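Local coordinates for protein mandelate racemase/muconate lactonizing enzyme (Jannaschia sp., PDB 4J3Z) that probably catalyses an isomerase-type reaction of the enolase superfamily, beginning with removal of a proton next to a substrate carboxylate, at residues Arg125-Thr130 against Leu331-Ala336; Pro113-Leu118 against Val357-Ala362; Ala225-Asp230 against Ala251-Pro256; Gly20-Leu25 against Gly381-Leu386. All blocks are in the same frame, centred on the assembly; numbering follows the deposited sequence.

Contact 1: residues Arg125-Thr130 against Leu331-Ala336; sequences RIRAYT and LLMVEA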
loop_
_atom_site.group_PDB
_atom_site.type_symbol
_atom_site.label_atom_id
_atom_site.label_comp_id
_atom_site.label_asym_id
_atom_site.label_seq_id
_atom_site.Cartn_x
_atom_site.Cartn_y
_atom_site.Cartn_z
ATOM N N ARG D 125 14.367 39.706 0.587
ATOM C CA ARG D 125 13.023 40.207 0.395
ATOM C C ARG D 125 12.112 38.990 0.284
ATOM O O ARG D 125 12.534 37.924 -0.181
ATOM C CB ARG D 125 12.925 41.054 -0.883
ATOM C CG ARG D 125 13.388 42.503 -0.751
ATOM C CD ARG D 125 12.805 43.388 -1.862
ATOM N NE ARG D 125 12.797 42.695 -3.150
ATOM C CZ ARG D 125 12.044 43.021 -4.198
ATOM N NH1 ARG D 125 12.123 42.293 -5.308
ATOM N NH2 ARG D 125 11.211 44.062 -4.152
ATOM N N ILE D 126 10.860 39.173 0.690
ATOM C CA ILE D 126 9.884 38.092 0.763
ATOM C C ILE D 126 8.691 38.381 -0.136
ATOM O O ILE D 126 8.137 39.487 -0.112
ATOM C CB ILE D 126 9.486 37.837 2.240
ATOM C CG1 ILE D 126 10.344 36.713 2.824
ATOM C CG2 ILE D 126 8.011 37.526 2.405
ATOM C CD1 ILE D 126 11.687 37.175 3.335
ATOM N N ARG D 127 8.319 37.386 -0.943
ATOM C CA ARG D 127 7.234 37.529 -1.906
ATOM C C ARG D 127 5.911 37.589 -1.174
ATOM O O ARG D 127 5.696 36.845 -0.208
ATOM C CB ARG D 127 7.242 36.387 -2.922
ATOM C CG ARG D 127 6.382 36.640 -4.155
ATOM C CD ARG D 127 6.533 35.517 -5.166
ATOM N NE ARG D 127 5.354 35.360 -6.009
ATOM C CZ ARG D 127 5.076 34.259 -6.701
ATOM N NH1 ARG D 127 5.892 33.210 -6.644
ATOM N NH2 ARG D 127 3.975 34.202 -7.445
ATOM N N ALA D 128 5.041 38.491 -1.622
ATOM C CA ALA D 128 3.764 38.754 -0.964
ATOM C C ALA D 128 2.598 38.750 -1.948
ATOM O O ALA D 128 2.748 39.141 -3.111
ATOM C CB ALA D 128 3.824 40.090 -0.238
ATOM N N TYR D 129 1.436 38.309 -1.478
ATOM C CA TYR D 129 0.199 38.467 -2.245
ATOM C C TYR D 129 -0.875 39.166 -1.425
ATOM O O TYR D 129 -0.619 39.602 -0.308
ATOM C CB TYR D 129 -0.309 37.122 -2.765
ATOM C CG TYR D 129 -0.870 36.177 -1.709
ATOM C CD1 TYR D 129 -2.211 36.242 -1.321
ATOM C CD2 TYR D 129 -0.065 35.200 -1.124
ATOM C CE1 TYR D 129 -2.724 35.370 -0.375
ATOM C CE2 TYR D 129 -0.571 34.323 -0.183
ATOM C CZ TYR D 129 -1.900 34.408 0.185
ATOM O OH TYR D 129 -2.405 33.543 1.126
ATOM N N THR D 130 -2.075 39.270 -1.994
ATOM C CA THR D 130 -3.218 39.875 -1.318
ATOM C C THR D 130 -4.544 39.276 -1.831
ATOM O O THR D 130 -4.584 38.649 -2.889
ATOM C CB THR D 130 -3.192 41.410 -1.495
ATOM O OG1 THR D 130 -4.305 42.010 -0.822
ATOM C CG2 THR D 130 -3.213 41.788 -2.969
ATOM N N LEU D 331 10.017 29.028 1.642
ATOM C CA LEU D 331 8.946 30.020 1.625
ATOM C C LEU D 331 8.474 30.320 0.203
ATOM O O LEU D 331 9.279 30.644 -0.668
ATOM C CB LEU D 331 9.393 31.326 2.286
ATOM C CG LEU D 331 8.248 32.339 2.414
ATOM C CD1 LEU D 331 7.479 32.119 3.712
ATOM C CD2 LEU D 331 8.780 33.753 2.327
ATOM N N LEU D 332 7.170 30.207 -0.025
ATOM C CA LEU D 332 6.589 30.651 -1.288
ATOM C C LEU D 332 6.136 32.121 -1.215
ATOM O O LEU D 332 6.615 32.950 -1.992
ATOM C CB LEU D 332 5.458 29.726 -1.724
ATOM C CG LEU D 332 4.701 30.101 -2.996
ATOM C CD1 LEU D 332 5.568 29.997 -4.243
ATOM C CD2 LEU D 332 3.464 29.231 -3.108
ATOM N N MET D 333 5.232 32.441 -0.286
ATOM C CA MET D 333 4.754 33.823 -0.101
ATOM C C MET D 333 3.961 34.020 1.181
ATOM O O MET D 333 3.269 33.110 1.641
ATOM C CB MET D 333 3.904 34.292 -1.296
ATOM C CG MET D 333 2.704 33.408 -1.619
ATOM S SD MET D 333 1.895 33.805 -3.180
ATOM C CE MET D 333 2.833 32.800 -4.323
ATOM N N VAL D 334 4.075 35.220 1.751
ATOM C CA VAL D 334 3.211 35.666 2.844
ATOM C C VAL D 334 1.907 36.266 2.298
ATOM O O VAL D 334 1.929 37.030 1.339
ATOM C CB VAL D 334 3.896 36.732 3.735
ATOM C CG1 VAL D 334 5.010 36.121 4.572
ATOM C CG2 VAL D 334 4.420 37.896 2.900
ATOM N N GLU D 335 0.782 35.889 2.907
ATOM C CA GLU D 335 -0.514 36.543 2.688
ATOM C C GLU D 335 -0.479 37.889 3.372
ATOM O O GLU D 335 -0.039 37.979 4.528
ATOM C CB GLU D 335 -1.633 35.705 3.306
ATOM C CG GLU D 335 -3.052 36.206 3.061
ATOM C CD GLU D 335 -4.108 35.201 3.510
ATOM O OE1 GLU D 335 -3.921 34.559 4.568
ATOM O OE2 GLU D 335 -5.126 35.042 2.804
ATOM N N ALA D 336 -0.928 38.937 2.683
ATOM C CA ALA D 336 -0.893 40.281 3.284
ATOM C C ALA D 336 -2.256 40.968 3.316
ATOM O O ALA D 336 -3.094 40.718 2.459
ATOM C CB ALA D 336 0.129 41.160 2.570
#
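The parallel pairing of Ala128 with Val334 and of Tyr129 with Glu335 closes the barrel of this enolase-superfamily protein, where the first barrel strand meets the last, and it illustrates how a seam is sewn by backbone and side chains together. Val334 N donates to Arg127 O at 3.0 Å, and Val334 O receives Tyr129 N at 3.1 Å in a straighter bond (164°). Ala336 N adds a weak bond to Tyr129 O. With chi1 at 71°, Tyr129 sends its ring back over the opposing strand, where Glu335 CA lies over one face, 3.8 Å from the ring centroid, and Glu335 CB comes within 3.2 Å of Tyr129 OH. Met333 SD approaches the same ring obliquely, 4.3 Å from its centroid, a Met-aromatic contact. The methyl group of Met333 then covers the middle of the Arg127 guanidinium, its CE 3.6 Å from Arg127 CZ. On the other side of the sheet Ile126 CG2 meets Val334 CG2 at 3.6 Å.

The charged ends have partners beyond the seam: Arg127 forms a salt bridge with Asp205, whereas Glu335 forms one with Lys166 and accepts a hydrogen bond from the backbone N of Leu311. Strand 164-167 is the other parallel neighbour of 125-131 and touches Tyr129 through Ala164 and Lys166, strand 356-358 runs antiparallel to 125-131, and helix 315-327 packs against Ile126, Val334 and Ala336.

Contact 2: residues Pro113-Leu118 against Val357-Ala362; sequences PVWAML and VAAPDA
Pro113 leads into a 3-10 turn over residues 114-117, and its CA lies 5.5 Å from that of Ala362 as residues 359-362, which follow the short strand 356-358, run past as loop. The one hydrogen bond between the segments comes from the indole: Trp115 NE1 donates to Pro360 O at 2.9 Å with an N-H...O angle of 161°. The acceptor sits in the plane of the indole, although the donor is tilted from the plane of the proline carbonyl. Trp115 CG lies between the backbone N and the carbonyl carbon (chi1 55°), which brings the NE1 edge to the loop. Beside this bond, Ala359 CB packs obliquely at 4.0 Å from NE1 of Trp115, and Pro360 CD at 4.1 Å from its CD1. Pro113 CG is set over one indole face, while CB of the same proline meets Ala362 O at 3.2 Å. His323 of helix 315-327 receives the backbone N of Trp115, and its ring meets the indole. A side-chain-to-backbone hydrogen bond, with proline and alanine packed beside it, thus joins two loops of the enolase-like fold, one after helix 89-109 and the other after a strand beside the first barrel strand.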
loop_
_atom_site.group_PDB
_atom_site.type_symbol
_atom_site.label_atom_id
_atom_site.label_comp_id
_atom_site.label_asym_id
_atom_site.label_seq_id
_atom_site.Cartn_x
_atom_site.Cartn_y
_atom_site.Cartn_z
ATOM N N PRO D 113 16.940 40.992 15.435
ATOM C CA PRO D 113 15.589 40.832 14.888
ATOM C C PRO D 113 15.199 39.375 14.964
ATOM O O PRO D 113 16.069 38.512 14.840
ATOM C CB PRO D 113 15.734 41.283 13.430
ATOM C CG PRO D 113 17.180 41.061 13.102
ATOM C CD PRO D 113 17.952 41.224 14.385
ATOM N N VAL D 114 13.915 39.088 15.174
ATOM C CA VAL D 114 13.493 37.697 15.407
ATOM C C VAL D 114 14.041 36.717 14.358
ATOM O O VAL D 114 14.489 35.637 14.718
ATOM C CB VAL D 114 11.965 37.550 15.598
ATOM C CG1 VAL D 114 11.565 36.086 15.677
ATOM C CG2 VAL D 114 11.530 38.241 16.875
ATOM N N TRP D 115 14.041 37.091 13.077
ATOM C CA TRP D 115 14.519 36.147 12.046
ATOM C C TRP D 115 15.932 35.632 12.296
ATOM O O TRP D 115 16.242 34.490 11.985
ATOM C CB TRP D 115 14.372 36.678 10.610
ATOM C CG TRP D 115 15.009 38.023 10.313
ATOM C CD1 TRP D 115 14.361 39.209 10.166
ATOM C CD2 TRP D 115 16.405 38.301 10.093
ATOM N NE1 TRP D 115 15.261 40.212 9.883
ATOM C CE2 TRP D 115 16.519 39.681 9.826
ATOM C CE3 TRP D 115 17.567 37.519 10.094
ATOM C CZ2 TRP D 115 17.749 40.298 9.574
ATOM C CZ3 TRP D 115 18.790 38.133 9.846
ATOM C CH2 TRP D 115 18.869 39.506 9.589
ATOM N N ALA D 116 16.769 36.473 12.900
ATOM C CA ALA D 116 18.158 36.117 13.182
ATOM C C ALA D 116 18.302 35.062 14.291
ATOM O O ALA D 116 19.417 34.716 14.686
ATOM C CB ALA D 116 18.961 37.373 13.503
ATOM N N MET D 117 17.172 34.555 14.789
ATOM C CA MET D 117 17.173 33.507 15.812
ATOM C C MET D 117 16.515 32.221 15.286
ATOM O O MET D 117 16.356 31.226 16.015
ATOM C CB MET D 117 16.493 34.014 17.083
ATOM C CG MET D 117 17.185 35.222 17.706
ATOM S SD MET D 117 16.374 35.876 19.179
ATOM C CE MET D 117 14.815 36.433 18.491
ATOM N N LEU D 118 16.156 32.256 14.003
ATOM C CA LEU D 118 15.469 31.153 13.343
ATOM C C LEU D 118 16.241 30.656 12.122
ATOM O O LEU D 118 15.688 29.946 11.278
ATOM C CB LEU D 118 14.065 31.587 12.915
ATOM C CG LEU D 118 13.051 32.158 13.911
ATOM C CD1 LEU D 118 11.901 32.772 13.125
ATOM C CD2 LEU D 118 12.530 31.099 14.875
ATOM N N VAL D 357 8.150 42.208 0.599
ATOM C CA VAL D 357 8.496 42.735 1.913
ATOM C C VAL D 357 9.974 42.474 2.119
ATOM O O VAL D 357 10.459 41.398 1.777
ATOM C CB VAL D 357 7.733 42.015 3.050
ATOM C CG1 VAL D 357 7.734 42.862 4.318
ATOM C CG2 VAL D 357 6.316 41.672 2.628
ATOM N N ALA D 358 10.690 43.450 2.670
ATOM C CA ALA D 358 12.114 43.286 2.952
ATOM C C ALA D 358 12.269 42.851 4.395
ATOM O O ALA D 358 11.498 43.278 5.262
ATOM C CB ALA D 358 12.867 44.587 2.699
ATOM N N ALA D 359 13.260 42.000 4.648
ATOM C CA ALA D 359 13.580 41.551 6.001
ATOM C C ALA D 359 13.769 42.740 6.949
ATOM O O ALA D 359 14.622 43.593 6.700
ATOM C CB ALA D 359 14.821 40.674 5.984
ATOM N N PRO D 360 12.958 42.807 8.028
ATOM C CA PRO D 360 13.004 43.921 8.991
ATOM C C PRO D 360 14.356 44.068 9.713
ATOM O O PRO D 360 15.168 43.130 9.734
ATOM C CB PRO D 360 11.880 43.585 9.981
ATOM C CG PRO D 360 10.974 42.656 9.237
ATOM C CD PRO D 360 11.882 41.852 8.353
ATOM N N ASP D 361 14.566 45.244 10.300
ATOM C CA ASP D 361 15.871 45.699 10.779
ATOM C C ASP D 361 15.973 45.853 12.294
ATOM O O ASP D 361 17.076 45.993 12.839
ATOM C CB ASP D 361 16.183 47.063 10.156
ATOM C CG ASP D 361 17.216 46.992 9.054
ATOM O OD1 ASP D 361 17.914 45.964 8.943
ATOM O OD2 ASP D 361 17.338 47.988 8.303
ATOM N N ALA D 362 14.823 45.877 12.958
ATOM C CA ALA D 362 14.753 46.231 14.368
ATOM C C ALA D 362 14.771 44.991 15.259
ATOM O O ALA D 362 14.425 43.894 14.801
ATOM C CB ALA D 362 13.512 47.069 14.634
#

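Contact 3: residues Ala225-Asp230 against Ala251-Pro256; sequences AIEPYD and AHTSIP
Ile226, near the end of helix 216-226, touches the second segment through its CG1, which lies 3.8 Å from Ile255 CD1; the two side chains meet at about a right angle. Next comes Glu227, which carries the polar part of the contact. Its chain is extended beyond CG, and CG itself packs 3.7 Å from Ile255 CD1, so that an aliphatic stem leads up to the carboxylate. OE2 is gripped by two donors arriving from opposite faces of the carboxylate plane. Thr253 OG1 donates to Glu227 OE2 at 2.6 Å on the anti side. From above the plane, Ser254 N donates to Glu227 OE2 at 3.2 Å, its N-H...O angle 164°. OE1 of Glu227 forms a salt bridge with Lys224, three residues earlier in helix 216-226. Beyond Glu227 the chain turns through a 3-10 segment, with Tyr229 N bonded to Ile226 O and Asp230 N to Glu227 O. Asp230 then reaches Arg221 of the second subunit, which places the contact beside a subunit interface.

Each segment leaves one barrel helix and leads toward the next strand, 233-235 or 257-259, so the contact joins neighbouring beta-alpha units at the end of the barrel remote from the active site in this family. With two donors on one oxygen and a lysine on the other, the carboxylate of Glu227 would be expected to stay ionised.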
loop_
_atom_site.group_PDB
_atom_site.type_symbol
_atom_site.label_atom_id
_atom_site.label_comp_id
_atom_site.label_asym_id
_atom_site.label_seq_id
_atom_site.Cartn_x
_atom_site.Cartn_y
_atom_site.Cartn_z
ATOM N N ALA D 225 -12.660 22.719 -13.744
ATOM C CA ALA D 225 -13.113 23.921 -14.474
ATOM C C ALA D 225 -12.053 25.004 -14.487
ATOM O O ALA D 225 -11.943 25.764 -15.454
ATOM C CB ALA D 225 -14.399 24.468 -13.886
ATOM N N ILE D 226 -11.270 25.081 -13.418
ATOM C CA ILE D 226 -10.267 26.136 -13.296
ATOM C C ILE D 226 -8.855 25.753 -13.747
ATOM O O ILE D 226 -7.993 26.618 -13.863
ATOM C CB ILE D 226 -10.235 26.729 -11.877
ATOM C CG1 ILE D 226 -9.865 25.644 -10.850
ATOM C CG2 ILE D 226 -11.571 27.411 -11.575
ATOM C CD1 ILE D 226 -9.727 26.140 -9.424
ATOM N N GLU D 227 -8.620 24.473 -14.027
ATOM C CA GLU D 227 -7.303 24.043 -14.505
ATOM C C GLU D 227 -6.776 24.797 -15.725
ATOM O O GLU D 227 -5.619 25.246 -15.701
ATOM C CB GLU D 227 -7.272 22.549 -14.784
ATOM C CG GLU D 227 -6.652 21.731 -13.675
ATOM C CD GLU D 227 -6.898 20.261 -13.880
ATOM O OE1 GLU D 227 -7.342 19.903 -14.990
ATOM O OE2 GLU D 227 -6.659 19.477 -12.939
ATOM N N PRO D 228 -7.597 24.925 -16.799
ATOM C CA PRO D 228 -7.111 25.646 -17.980
ATOM C C PRO D 228 -6.500 27.025 -17.679
ATOM O O PRO D 228 -5.728 27.540 -18.490
ATOM C CB PRO D 228 -8.371 25.800 -18.835
ATOM C CG PRO D 228 -9.190 24.601 -18.494
ATOM C CD PRO D 228 -8.931 24.333 -17.038
ATOM N N TYR D 229 -6.819 27.600 -16.537
ATOM C CA TYR D 229 -6.293 28.878 -16.173
ATOM C C TYR D 229 -5.048 28.851 -15.339
ATOM O O TYR D 229 -4.535 29.865 -14.999
ATOM C CB TYR D 229 -7.356 29.738 -15.536
ATOM C CG TYR D 229 -8.615 29.650 -16.268
ATOM C CD1 TYR D 229 -8.776 30.304 -17.456
ATOM C CD2 TYR D 229 -9.631 28.850 -15.826
ATOM C CE1 TYR D 229 -9.929 30.186 -18.165
ATOM C CE2 TYR D 229 -10.777 28.735 -16.528
ATOM C CZ TYR D 229 -10.913 29.407 -17.691
ATOM O OH TYR D 229 -12.046 29.296 -18.373
ATOM N N ASP D 230 -4.562 27.650 -15.060
ATOM C CA ASP D 230 -3.323 27.430 -14.317
ATOM C C ASP D 230 -3.166 28.141 -12.984
ATOM O O ASP D 230 -2.223 28.896 -12.788
ATOM C CB ASP D 230 -2.061 27.607 -15.157
ATOM C CG ASP D 230 -0.817 27.165 -14.409
ATOM O OD1 ASP D 230 -0.863 26.106 -13.767
ATOM O OD2 ASP D 230 0.198 27.872 -14.431
ATOM N N ALA D 251 -4.722 13.818 -6.179
ATOM C CA ALA D 251 -4.460 12.841 -7.229
ATOM C C ALA D 251 -5.184 13.201 -8.540
ATOM O O ALA D 251 -4.602 13.053 -9.625
ATOM C CB ALA D 251 -4.817 11.432 -6.762
ATOM N N HIS D 252 -6.431 13.675 -8.457
ATOM C CA HIS D 252 -7.268 14.029 -9.603
ATOM C C HIS D 252 -7.016 15.408 -10.216
ATOM O O HIS D 252 -7.601 15.749 -11.234
ATOM C CB HIS D 252 -8.731 13.976 -9.181
ATOM C CG HIS D 252 -9.329 12.609 -9.232
ATOM N ND1 HIS D 252 -9.145 11.677 -8.233
ATOM C CD2 HIS D 252 -10.121 12.021 -10.157
ATOM C CE1 HIS D 252 -9.797 10.572 -8.544
ATOM N NE2 HIS D 252 -10.398 10.756 -9.706
ATOM N N THR D 253 -6.227 16.239 -9.555
ATOM C CA THR D 253 -5.977 17.546 -10.135
ATOM C C THR D 253 -4.493 17.839 -10.183
ATOM O O THR D 253 -3.735 17.398 -9.314
ATOM C CB THR D 253 -6.803 18.692 -9.481
ATOM O OG1 THR D 253 -6.794 19.837 -10.344
ATOM C CG2 THR D 253 -6.257 19.085 -8.115
ATOM N N SER D 254 -4.100 18.549 -11.236
ATOM C CA SER D 254 -2.732 18.987 -11.444
ATOM C C SER D 254 -2.439 20.285 -10.695
ATOM O O SER D 254 -1.319 20.800 -10.766
ATOM C CB SER D 254 -2.494 19.204 -12.937
ATOM O OG SER D 254 -3.360 20.207 -13.435
ATOM N N ILE D 255 -3.449 20.827 -10.008
ATOM C CA ILE D 255 -3.303 22.090 -9.284
ATOM C C ILE D 255 -2.769 21.811 -7.886
ATOM O O ILE D 255 -3.406 21.092 -7.127
ATOM C CB ILE D 255 -4.644 22.844 -9.145
ATOM C CG1 ILE D 255 -5.243 23.157 -10.521
ATOM C CG2 ILE D 255 -4.451 24.126 -8.338
ATOM C CD1 ILE D 255 -6.718 23.495 -10.465
ATOM N N PRO D 256 -1.601 22.380 -7.534
ATOM C CA PRO D 256 -1.064 22.208 -6.181
ATOM C C PRO D 256 -2.113 22.489 -5.096
ATOM O O PRO D 256 -2.937 23.392 -5.257
ATOM C CB PRO D 256 0.077 23.239 -6.103
ATOM C CG PRO D 256 0.138 23.924 -7.439
ATOM C CD PRO D 256 -0.696 23.148 -8.406
#

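Contact 4: residues Gly20-Leu25 against Gly381-Leu386; sequences GGRYWL and GNRLHL
Leu384 O accepts a nearly straight hydrogen bond (166°) from Arg22 NH1, modelled at 2.5 Å, a doubtfully short length at this resolution, with the donor on a lone pair in the carbonyl plane and the oxygen in the guanidinium plane. The bond ties the loop before strand 24-31 of the N-terminal capping domain to the C-terminal tail, in keeping with the enolase superfamily, where segments from both ends of the chain build that domain. Arg22 reaches its acceptor with a chain extended from CG to NE. Arg383 CB covers one face of its guanidinium, 3.4 Å from Arg22 CZ, while the two guanidinium planes stand nearly perpendicular (88°). Their like charges come no nearer than 4.4 Å, from Arg22 NH2 to Arg383 NE. Glu387, which accepts from Leu384 N and makes a weak, long ion pair with Arg22, may offset part of the Arg22 charge. Arg22 N adds a weak bond to His385 O.

Tyr23 supplies the aromatic half of the contact. His385 CB rests over one face of its ring, 3.6 Å from the centroid, in a CH-pi contact, and the imidazole turns an edge toward that face. The anti placement of His385 CG relative to its backbone N (chi1 159°) carries the imidazole on to the two glycines. Tyr42 and Tyr312 also meet that ring. Gly21, without a side chain, lets His385 CE1 approach its CA to 3.3 Å. Gly20 O, already weakly bonded by Trp24 NE1, lies near the imidazole plane, 2.9 Å from His385 CE1.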
loop_
_atom_site.group_PDB
_atom_site.type_symbol
_atom_site.label_atom_id
_atom_site.label_comp_id
_atom_site.label_asym_id
_atom_site.label_seq_id
_atom_site.Cartn_x
_atom_site.Cartn_y
_atom_site.Cartn_z
ATOM N N GLY D 20 -9.483 41.862 7.743
ATOM C CA GLY D 20 -8.740 41.406 8.910
ATOM C C GLY D 20 -9.603 40.641 9.896
ATOM O O GLY D 20 -9.098 39.797 10.634
ATOM N N GLY D 21 -10.897 40.947 9.912
ATOM C CA GLY D 21 -11.872 40.254 10.744
ATOM C C GLY D 21 -12.716 41.194 11.579
ATOM O O GLY D 21 -12.484 42.407 11.580
ATOM N N ARG D 22 -13.707 40.632 12.273
ATOM C CA ARG D 22 -14.516 41.367 13.249
ATOM C C ARG D 22 -13.679 41.942 14.395
ATOM O O ARG D 22 -13.898 43.087 14.815
ATOM C CB ARG D 22 -15.608 40.470 13.834
ATOM C CG ARG D 22 -16.950 40.520 13.117
ATOM C CD ARG D 22 -18.071 40.244 14.109
ATOM N NE ARG D 22 -19.380 40.105 13.477
ATOM C CZ ARG D 22 -19.931 38.949 13.113
ATOM N NH1 ARG D 22 -19.292 37.806 13.312
ATOM N NH2 ARG D 22 -21.134 38.935 12.550
ATOM N N TYR D 23 -12.741 41.143 14.906
ATOM C CA TYR D 23 -11.851 41.566 15.990
ATOM C C TYR D 23 -10.497 40.871 15.926
ATOM O O TYR D 23 -10.401 39.733 15.449
ATOM C CB TYR D 23 -12.490 41.312 17.356
ATOM C CG TYR D 23 -12.884 39.872 17.615
ATOM C CD1 TYR D 23 -11.927 38.913 17.958
ATOM C CD2 TYR D 23 -14.215 39.472 17.526
ATOM C CE1 TYR D 23 -12.282 37.600 18.198
ATOM C CE2 TYR D 23 -14.580 38.161 17.772
ATOM C CZ TYR D 23 -13.609 37.229 18.103
ATOM O OH TYR D 23 -13.965 35.924 18.345
ATOM N N TRP D 24 -9.457 41.559 16.399
ATOM C CA TRP D 24 -8.150 40.934 16.598
ATOM C C TRP D 24 -7.877 40.781 18.084
ATOM O O TRP D 24 -8.323 41.605 18.880
ATOM C CB TRP D 24 -7.034 41.758 15.962
ATOM C CG TRP D 24 -7.197 42.016 14.493
ATOM C CD1 TRP D 24 -7.772 41.189 13.565
ATOM C CD2 TRP D 24 -6.756 43.174 13.780
ATOM N NE1 TRP D 24 -7.718 41.768 12.318
ATOM C CE2 TRP D 24 -7.094 42.983 12.422
ATOM C CE3 TRP D 24 -6.118 44.362 14.156
ATOM C CZ2 TRP D 24 -6.816 43.935 11.441
ATOM C CZ3 TRP D 24 -5.830 45.307 13.172
ATOM C CH2 TRP D 24 -6.193 45.088 11.834
ATOM N N LEU D 25 -7.144 39.727 18.446
ATOM C CA LEU D 25 -6.811 39.449 19.836
ATOM C C LEU D 25 -5.316 39.576 20.075
ATOM O O LEU D 25 -4.536 38.664 19.758
ATOM C CB LEU D 25 -7.283 38.044 20.229
ATOM C CG LEU D 25 -8.712 37.855 20.719
ATOM C CD1 LEU D 25 -9.255 36.504 20.255
ATOM C CD2 LEU D 25 -8.760 37.976 22.232
ATOM N N GLY D 381 -18.768 43.920 21.125
ATOM C CA GLY D 381 -19.873 43.114 20.583
ATOM C C GLY D 381 -19.929 41.655 21.023
ATOM O O GLY D 381 -19.071 41.190 21.774
ATOM N N ASN D 382 -20.945 40.938 20.544
ATOM C CA ASN D 382 -21.190 39.540 20.936
ATOM C C ASN D 382 -20.669 38.497 19.946
ATOM O O ASN D 382 -20.202 37.428 20.352
ATOM C CB ASN D 382 -22.688 39.300 21.169
ATOM C CG ASN D 382 -23.188 39.889 22.477
ATOM O OD1 ASN D 382 -22.569 40.786 23.050
ATOM N ND2 ASN D 382 -24.323 39.386 22.952
ATOM N N ARG D 383 -20.757 38.814 18.654
ATOM C CA ARG D 383 -20.484 37.853 17.579
ATOM C C ARG D 383 -18.988 37.515 17.410
ATOM O O ARG D 383 -18.130 38.085 18.098
ATOM C CB ARG D 383 -21.102 38.340 16.257
ATOM C CG ARG D 383 -22.474 38.999 16.386
ATOM C CD ARG D 383 -23.603 38.000 16.608
ATOM N NE ARG D 383 -24.148 37.507 15.345
ATOM C CZ ARG D 383 -25.288 36.832 15.220
ATOM N NH1 ARG D 383 -26.032 36.549 16.283
ATOM N NH2 ARG D 383 -25.687 36.436 14.022
ATOM N N LEU D 384 -18.688 36.588 16.498
ATOM C CA LEU D 384 -17.329 36.056 16.329
ATOM C C LEU D 384 -16.499 36.758 15.255
ATOM O O LEU D 384 -17.035 37.427 14.381
ATOM C CB LEU D 384 -17.370 34.551 16.027
ATOM C CG LEU D 384 -17.890 33.608 17.111
ATOM C CD1 LEU D 384 -18.204 32.244 16.518
ATOM C CD2 LEU D 384 -16.903 33.494 18.264
ATOM N N HIS D 385 -15.181 36.569 15.336
ATOM C CA HIS D 385 -14.216 37.110 14.375
ATOM C C HIS D 385 -14.494 36.595 12.960
ATOM O O HIS D 385 -14.521 37.374 12.003
ATOM C CB HIS D 385 -12.790 36.756 14.820
ATOM C CG HIS D 385 -11.774 36.808 13.723
ATOM N ND1 HIS D 385 -11.312 37.993 13.189
ATOM C CD2 HIS D 385 -11.128 35.819 13.060
ATOM C CE1 HIS D 385 -10.422 37.730 12.248
ATOM N NE2 HIS D 385 -10.294 36.420 12.148
ATOM N N LEU D 386 -14.687 35.279 12.854
ATOM C CA LEU D 386 -15.115 34.628 11.619
ATOM C C LEU D 386 -16.309 33.727 11.909
ATOM O O LEU D 386 -16.364 33.081 12.957
ATOM C CB LEU D 386 -13.976 33.807 11.009
ATOM C CG LEU D 386 -13.060 34.504 10.002
ATOM C CD1 LEU D 386 -11.737 33.764 9.889
ATOM C CD2 LEU D 386 -13.740 34.614 8.641
#

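How the contacts relate
Followed from the N terminus, the four contacts form a series of loops, each enclosing the next without crossing. Contact 4 closes the widest, holding the approach to strand 24-31 against the tail after helix 371-376. Within it, contact 2 joins the loop after helix 89-109 to the exit of strand 356-358, and within that contact 1 seals the barrel between its first and last strands. Contact 3, innermost, ties two successive helix ends, its centre about 22 Å from that of contact 1. Contacts 1 and 2 touch directly: Ile126 N lies 2.5 Å from Val357 O, a probable hydrogen bond between neighbouring strands. Contacts 1 and 4 stay about 8 Å apart at their nearest atoms.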